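Local structure of glutathione S-transferase omega-like 2 (Saccharomyces cerevisiae, 5LKB) at residues A49-I54 and N172-I177; V42-P47 and C67-W72. The protein catalyses glutathione-dependent thiol transfer and the reduction of dehydroascorbate and dimethylarsinic acid, and reacts with glutathionyl-(hydro)quinones. All blocks are in the same frame, centred on the assembly; numbering follows the deposited sequence.

From the N terminus, strand 38-42 runs out into the loop 42-47, which carries the nucleophile C46 and turns directly into helix 47-58. The chain then returns through strand 66-69, and contact 2 closes this short loop by pairing 67-72 with 42-47: a beta-alpha-beta crossover. Contact 1 closes a much longer loop, from helix 47-58, past strand 66-69 and the antiparallel strands 160-163 and 168-171, to helix 174-182. Their segments alternate along the chain, so the two closures cross. Both bear on one helix: L53 rests on L44 and C67, and A49 on V42 and S43, while another flank meets 172-177. Sheet, active-site loop and both helices are thereby tied together.

Contact 1. Residues A49-I54 and N172-I177; sequences AHRTLI and NESSEI
Helix 47-58 meets the first turn of helix 174-182 through a small apolar patch and one polar reach. The close packing is at T52 and I177. Their branches cross obliquely, methyl against methyl, with CG2 of T52 3.6 Å from CG2 of I177. A beta-branched threonine suits this place because its two arms do different work. CG2 stands anti to the carbonyl carbon and faces the partner helix, whereas OG1 takes the crowded position between backbone N and carbonyl carbon (chi1 72°). From there OG1 bonds A49 O at 2.8 Å, in the carbonyl plane on a lone pair, so the hydroxyl is satisfied within its own helix.

R51, also buried, makes the weaker polar part. Its chain is extended from CG to NE and passes CD alongside the hydroxyl of S174, 3.4 Å from CD to OG. NH1 of R51 then reaches OG of S174 at 2.9 Å, but the bond is badly bent (116°) and weak. The backbone N of S175 lies at the edge of the guanidinium, too far for a bond. The more open side is at E173 and S175, both partly exposed. E173 precedes the helix as its N-cap: OE2 accepts from S175 N at 3.1 Å and from S175 OG at 2.8 Å, both from above the carboxylate plane. The carboxylate stays 4.7 Å from the arginine, measured OE2 to NH1 of R51, so any attraction there is probably only a general electrostatic one. A glycerol, probably from the crystallisation liquor, hydrogen-bonds to OG of S174, consistent with a pocket here.

E173 and S174 both bind glutathione, and this acidic cap followed by serine at the start of a helix is the Glu-Ser glutathione site of the thioredoxin-like GST domain.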
loop_
_atom_site.group_PDB
_atom_site.type_symbol
_atom_site.label_atom_id
_atom_site.label_comp_id
_atom_site.label_asym_id
_atom_site.label_seq_id
_atom_site.Cartn_x
_atom_site.Cartn_y
_atom_site.Cartn_z
ATOM N N ALA A 49 19.738 8.986 -9.828
ATOM C CA ALA A 49 21.136 8.791 -9.437
ATOM C C ALA A 49 21.526 7.325 -9.490
ATOM O O ALA A 49 22.660 6.973 -9.826
ATOM C CB ALA A 49 21.354 9.372 -8.042
ATOM N N HIS A 50 20.591 6.422 -9.161
ATOM C CA HIS A 50 20.890 5.011 -9.190
ATOM C C HIS A 50 21.346 4.590 -10.591
ATOM O O HIS A 50 22.176 3.736 -10.731
ATOM C CB HIS A 50 19.673 4.218 -8.661
ATOM C CG HIS A 50 19.939 2.776 -8.345
ATOM N ND1 HIS A 50 18.940 1.938 -7.843
ATOM C CD2 HIS A 50 21.078 2.050 -8.372
ATOM C CE1 HIS A 50 19.472 0.756 -7.608
ATOM N NE2 HIS A 50 20.769 0.800 -7.909
ATOM N N ARG A 51 20.776 5.174 -11.647
ATOM C CA ARG A 51 21.185 4.837 -13.004
ATOM C C ARG A 51 22.664 5.007 -13.149
ATOM O O ARG A 51 23.305 4.177 -13.775
ATOM C CB ARG A 51 20.521 5.765 -14.018
ATOM C CG ARG A 51 18.967 5.779 -14.072
ATOM C CD ARG A 51 18.567 6.976 -14.893
ATOM N NE ARG A 51 17.209 6.866 -15.405
ATOM C CZ ARG A 51 16.691 7.701 -16.286
ATOM N NH1 ARG A 51 17.460 8.689 -16.771
ATOM N NH2 ARG A 51 15.454 7.527 -16.701
ATOM N N THR A 52 23.189 6.070 -12.565
ATOM C CA THR A 52 24.600 6.391 -12.755
ATOM C C THR A 52 25.498 5.461 -11.959
ATOM O O THR A 52 26.616 5.176 -12.403
ATOM C CB THR A 52 24.876 7.865 -12.442
ATOM O OG1 THR A 52 24.824 8.174 -11.062
ATOM C CG2 THR A 52 23.928 8.786 -13.157
ATOM N N LEU A 53 25.063 5.000 -10.771
ATOM C CA LEU A 53 25.848 4.051 -10.001
ATOM C C LEU A 53 25.950 2.721 -10.729
ATOM O O LEU A 53 27.036 2.131 -10.798
ATOM C CB LEU A 53 25.238 3.833 -8.645
ATOM C CG LEU A 53 25.270 4.970 -7.682
ATOM C CD1 LEU A 53 24.568 4.549 -6.361
ATOM C CD2 LEU A 53 26.674 5.455 -7.355
ATOM N N ILE A 54 24.847 2.232 -11.285
ATOM C CA ILE A 54 24.847 0.971 -12.003
ATOM C C ILE A 54 25.809 1.069 -13.199
ATOM O O ILE A 54 26.624 0.175 -13.460
ATOM C CB ILE A 54 23.430 0.574 -12.461
ATOM C CG1 ILE A 54 22.560 0.286 -11.217
ATOM C CG2 ILE A 54 23.465 -0.643 -13.353
ATOM C CD1 ILE A 54 21.091 0.400 -11.479
ATOM N N ASN A 172 24.142 17.365 -14.667
ATOM C CA ASN A 172 23.238 16.876 -13.622
ATOM C C ASN A 172 21.986 16.258 -14.220
ATOM O O ASN A 172 20.950 16.155 -13.532
ATOM C CB ASN A 172 22.969 17.937 -12.566
ATOM C CG ASN A 172 22.021 18.998 -13.033
ATOM O OD1 ASN A 172 21.874 19.204 -14.273
ATOM N ND2 ASN A 172 21.358 19.698 -12.065
ATOM N N GLU A 173 22.075 15.719 -15.413
ATOM C CA GLU A 173 20.986 14.998 -16.072
ATOM C C GLU A 173 21.360 13.528 -16.129
ATOM O O GLU A 173 22.231 13.119 -16.878
ATOM C CB GLU A 173 20.703 15.625 -17.445
ATOM C CG GLU A 173 19.775 14.863 -18.326
ATOM C CD GLU A 173 18.479 14.489 -17.577
ATOM O OE1 GLU A 173 17.849 15.394 -16.972
ATOM O OE2 GLU A 173 18.088 13.297 -17.605
ATOM N N SER A 174 20.611 12.679 -15.399
ATOM C CA SER A 174 21.039 11.288 -15.301
ATOM C C SER A 174 21.072 10.604 -16.673
ATOM O O SER A 174 21.867 9.683 -16.887
ATOM C CB SER A 174 20.138 10.499 -14.309
ATOM O OG SER A 174 18.806 10.328 -14.818
ATOM N N SER A 175 20.175 10.981 -17.596
ATOM C CA SER A 175 20.100 10.290 -18.871
ATOM C C SER A 175 21.353 10.584 -19.694
ATOM O O SER A 175 21.698 9.763 -20.555
ATOM C CB SER A 175 18.857 10.725 -19.656
ATOM O OG SER A 175 18.887 12.104 -20.022
ATOM N N GLU A 176 22.007 11.732 -19.421
ATOM C CA GLU A 176 23.211 12.125 -20.175
ATOM C C GLU A 176 24.439 11.625 -19.439
ATOM O O GLU A 176 25.406 11.190 -20.066
ATOM C CB GLU A 176 23.249 13.635 -20.346
ATOM C CG GLU A 176 22.211 14.088 -21.390
ATOM C CD GLU A 176 21.991 15.595 -21.443
ATOM O OE1 GLU A 176 22.544 16.360 -20.633
ATOM O OE2 GLU A 176 21.206 16.051 -22.303
ATOM N N ILE A 177 24.435 11.697 -18.101
ATOM C CA ILE A 177 25.583 11.134 -17.364
ATOM C C ILE A 177 25.822 9.683 -17.764
ATOM O O ILE A 177 26.963 9.259 -17.958
ATOM C CB ILE A 177 25.401 11.304 -15.841
ATOM C CG1 ILE A 177 25.423 12.776 -15.433
ATOM C CG2 ILE A 177 26.437 10.486 -15.038
ATOM C CD1 ILE A 177 24.859 13.031 -13.999
#

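Contact 2. Residues V42-P47 and C67-W72; sequences VSLACP and CSVVHW
Strand 66-69 runs parallel to the end of strand 38-42, with V42 bridging to V69. V42 reaches across with both its N and its O, to the residues on either side of V69: N donates to S68 O (3.1 Å) and O accepts from V70 N (2.9 Å), each bond nearly along the C=O axis. The pairing completes a beta-alpha-beta crossover through helix 47-58, the opening unit of the thioredoxin fold. V69 CA adds a CA-H...O contact to V42 O.

Valines suit this buried pair because their branches fill the space beside an extended backbone. CG2 of V42 sits in the crowded position between its backbone N and carbonyl carbon, from where it meets CG2 of V69 and SG of C67. Helix 47-58 covers this side. The other branch of V69, CG1, is anti to its backbone N (chi1 -175°) and lies against CG of L44 at 4.0 Å, the two side chains crossing at about a right angle. CG2 of V70 comes closer still, 3.5 Å from CB of S43, and W79, a glutathione-binding residue, rests against both.

Beyond the V42-V69 bridge the pairing turns to polar atoms and water. OG of S43, anti to its backbone N (chi1 171°), accepts from A45 N at 3.0 Å, forming an ST turn. Serine suits the bend because its short hydroxyl can fold back to the main chain, just ahead of the nucleophile C46 at the N-cap of helix 47-58. One water spans the mouth between the diverging chains: it accepts from L44 N, bonds to S43 OG, and donates to V70 O at 2.7 Å.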
loop_
_atom_site.group_PDB
_atom_site.type_symbol
_atom_site.label_atom_id
_atom_site.label_comp_id
_atom_site.label_asym_id
_atom_site.label_seq_id
_atom_site.Cartn_x
_atom_site.Cartn_y
_atom_site.Cartn_z
ATOM N N VAL A 42 25.658 11.336 -5.291
ATOM C CA VAL A 42 24.385 10.653 -5.472
ATOM C C VAL A 42 23.648 10.593 -4.153
ATOM O O VAL A 42 24.206 10.833 -3.082
ATOM C CB VAL A 42 24.561 9.206 -5.970
ATOM C CG1 VAL A 42 25.365 9.156 -7.254
ATOM C CG2 VAL A 42 25.275 8.369 -4.937
ATOM N N SER A 43 22.355 10.261 -4.257
ATOM C CA SER A 43 21.629 9.582 -3.183
ATOM C C SER A 43 21.361 8.160 -3.612
ATOM O O SER A 43 20.989 7.915 -4.743
ATOM C CB SER A 43 20.299 10.251 -2.852
ATOM O OG SER A 43 19.519 9.454 -1.953
ATOM N N LEU A 44 21.538 7.195 -2.687
ATOM C CA LEU A 44 21.118 5.817 -2.965
ATOM C C LEU A 44 19.595 5.639 -2.992
ATOM O O LEU A 44 19.135 4.655 -3.578
ATOM C CB LEU A 44 21.686 4.907 -1.887
ATOM C CG LEU A 44 23.177 4.632 -1.901
ATOM C CD1 LEU A 44 23.683 4.033 -0.622
ATOM C CD2 LEU A 44 23.445 3.705 -3.068
ATOM N N ALA A 45 18.829 6.607 -2.539
ATOM C CA ALA A 45 17.369 6.501 -2.596
ATOM C C ALA A 45 16.826 6.847 -3.982
ATOM O O ALA A 45 15.720 6.401 -4.362
ATOM C CB ALA A 45 16.734 7.449 -1.598
ATOM N N CYS A 46 17.601 7.680 -4.743
ATOM C CA CYS A 46 17.095 8.311 -5.953
ATOM C C CYS A 46 17.247 7.368 -7.132
ATOM O O CYS A 46 18.369 6.934 -7.409
ATOM C CB CYS A 46 17.929 9.576 -6.260
ATOM S SG CYS A 46 17.577 10.301 -7.845
ATOM N N PRO A 47 16.189 7.094 -7.909
ATOM C CA PRO A 47 16.305 6.186 -9.044
ATOM C C PRO A 47 17.074 6.791 -10.215
ATOM O O PRO A 47 17.557 6.053 -11.084
ATOM C CB PRO A 47 14.827 5.924 -9.418
ATOM C CG PRO A 47 14.127 7.150 -9.045
ATOM C CD PRO A 47 14.780 7.592 -7.756
ATOM N N CYS A 67 32.986 8.484 -5.676
ATOM C CA CYS A 67 31.574 8.701 -5.379
ATOM C C CYS A 67 31.373 9.063 -3.913
ATOM O O CYS A 67 32.061 8.511 -3.043
ATOM C CB CYS A 67 30.854 7.413 -5.689
ATOM S SG CYS A 67 29.099 7.292 -5.210
ATOM N N SER A 68 30.421 9.951 -3.662
ATOM C CA SER A 68 30.026 10.346 -2.331
ATOM C C SER A 68 28.505 10.311 -2.292
ATOM O O SER A 68 27.854 10.499 -3.327
ATOM C CB SER A 68 30.516 11.723 -1.936
ATOM O OG SER A 68 31.959 11.677 -1.947
ATOM N N VAL A 69 27.944 10.107 -1.101
ATOM C CA VAL A 69 26.505 9.799 -0.951
ATOM C C VAL A 69 25.873 10.746 0.070
ATOM O O VAL A 69 26.305 10.813 1.229
ATOM C CB VAL A 69 26.296 8.340 -0.537
ATOM C CG1 VAL A 69 24.788 8.074 -0.518
ATOM C CG2 VAL A 69 26.983 7.414 -1.460
ATOM N N VAL A 70 24.831 11.472 -0.350
ATOM C CA VAL A 70 24.070 12.304 0.554
ATOM C C VAL A 70 23.192 11.458 1.478
ATOM O O VAL A 70 22.912 10.291 1.198
ATOM C CB VAL A 70 23.203 13.323 -0.209
ATOM C CG1 VAL A 70 24.125 14.331 -0.962
ATOM C CG2 VAL A 70 22.205 12.690 -1.139
ATOM N N HIS A 71 22.738 12.097 2.548
ATOM C CA HIS A 71 21.794 11.512 3.497
ATOM C C HIS A 71 20.501 11.209 2.774
ATOM O O HIS A 71 20.099 11.907 1.841
ATOM C CB HIS A 71 21.545 12.490 4.629
ATOM C CG HIS A 71 21.041 11.880 5.892
ATOM N ND1 HIS A 71 19.746 11.455 6.041
ATOM C CD2 HIS A 71 21.650 11.671 7.084
ATOM C CE1 HIS A 71 19.579 11.013 7.278
ATOM N NE2 HIS A 71 20.723 11.143 7.936
ATOM N N TRP A 72 19.832 10.131 3.222
ATOM C CA TRP A 72 18.526 9.779 2.669
ATOM C C TRP A 72 17.419 10.751 3.049
ATOM O O TRP A 72 16.418 10.821 2.331
ATOM C CB TRP A 72 18.139 8.333 3.052
ATOM C CG TRP A 72 18.323 8.043 4.537
ATOM C CD1 TRP A 72 19.396 7.413 5.090
ATOM C CD2 TRP A 72 17.470 8.423 5.622
ATOM N NE1 TRP A 72 19.267 7.373 6.466
ATOM C CE2 TRP A 72 18.098 7.981 6.812
ATOM C CE3 TRP A 72 16.244 9.104 5.718
ATOM C CZ2 TRP A 72 17.524 8.161 8.060
ATOM C CZ3 TRP A 72 15.681 9.272 6.987
ATOM C CH2 TRP A 72 16.333 8.813 8.124
HETATM O O HOH W 1 21.186 8.545 -0.034
#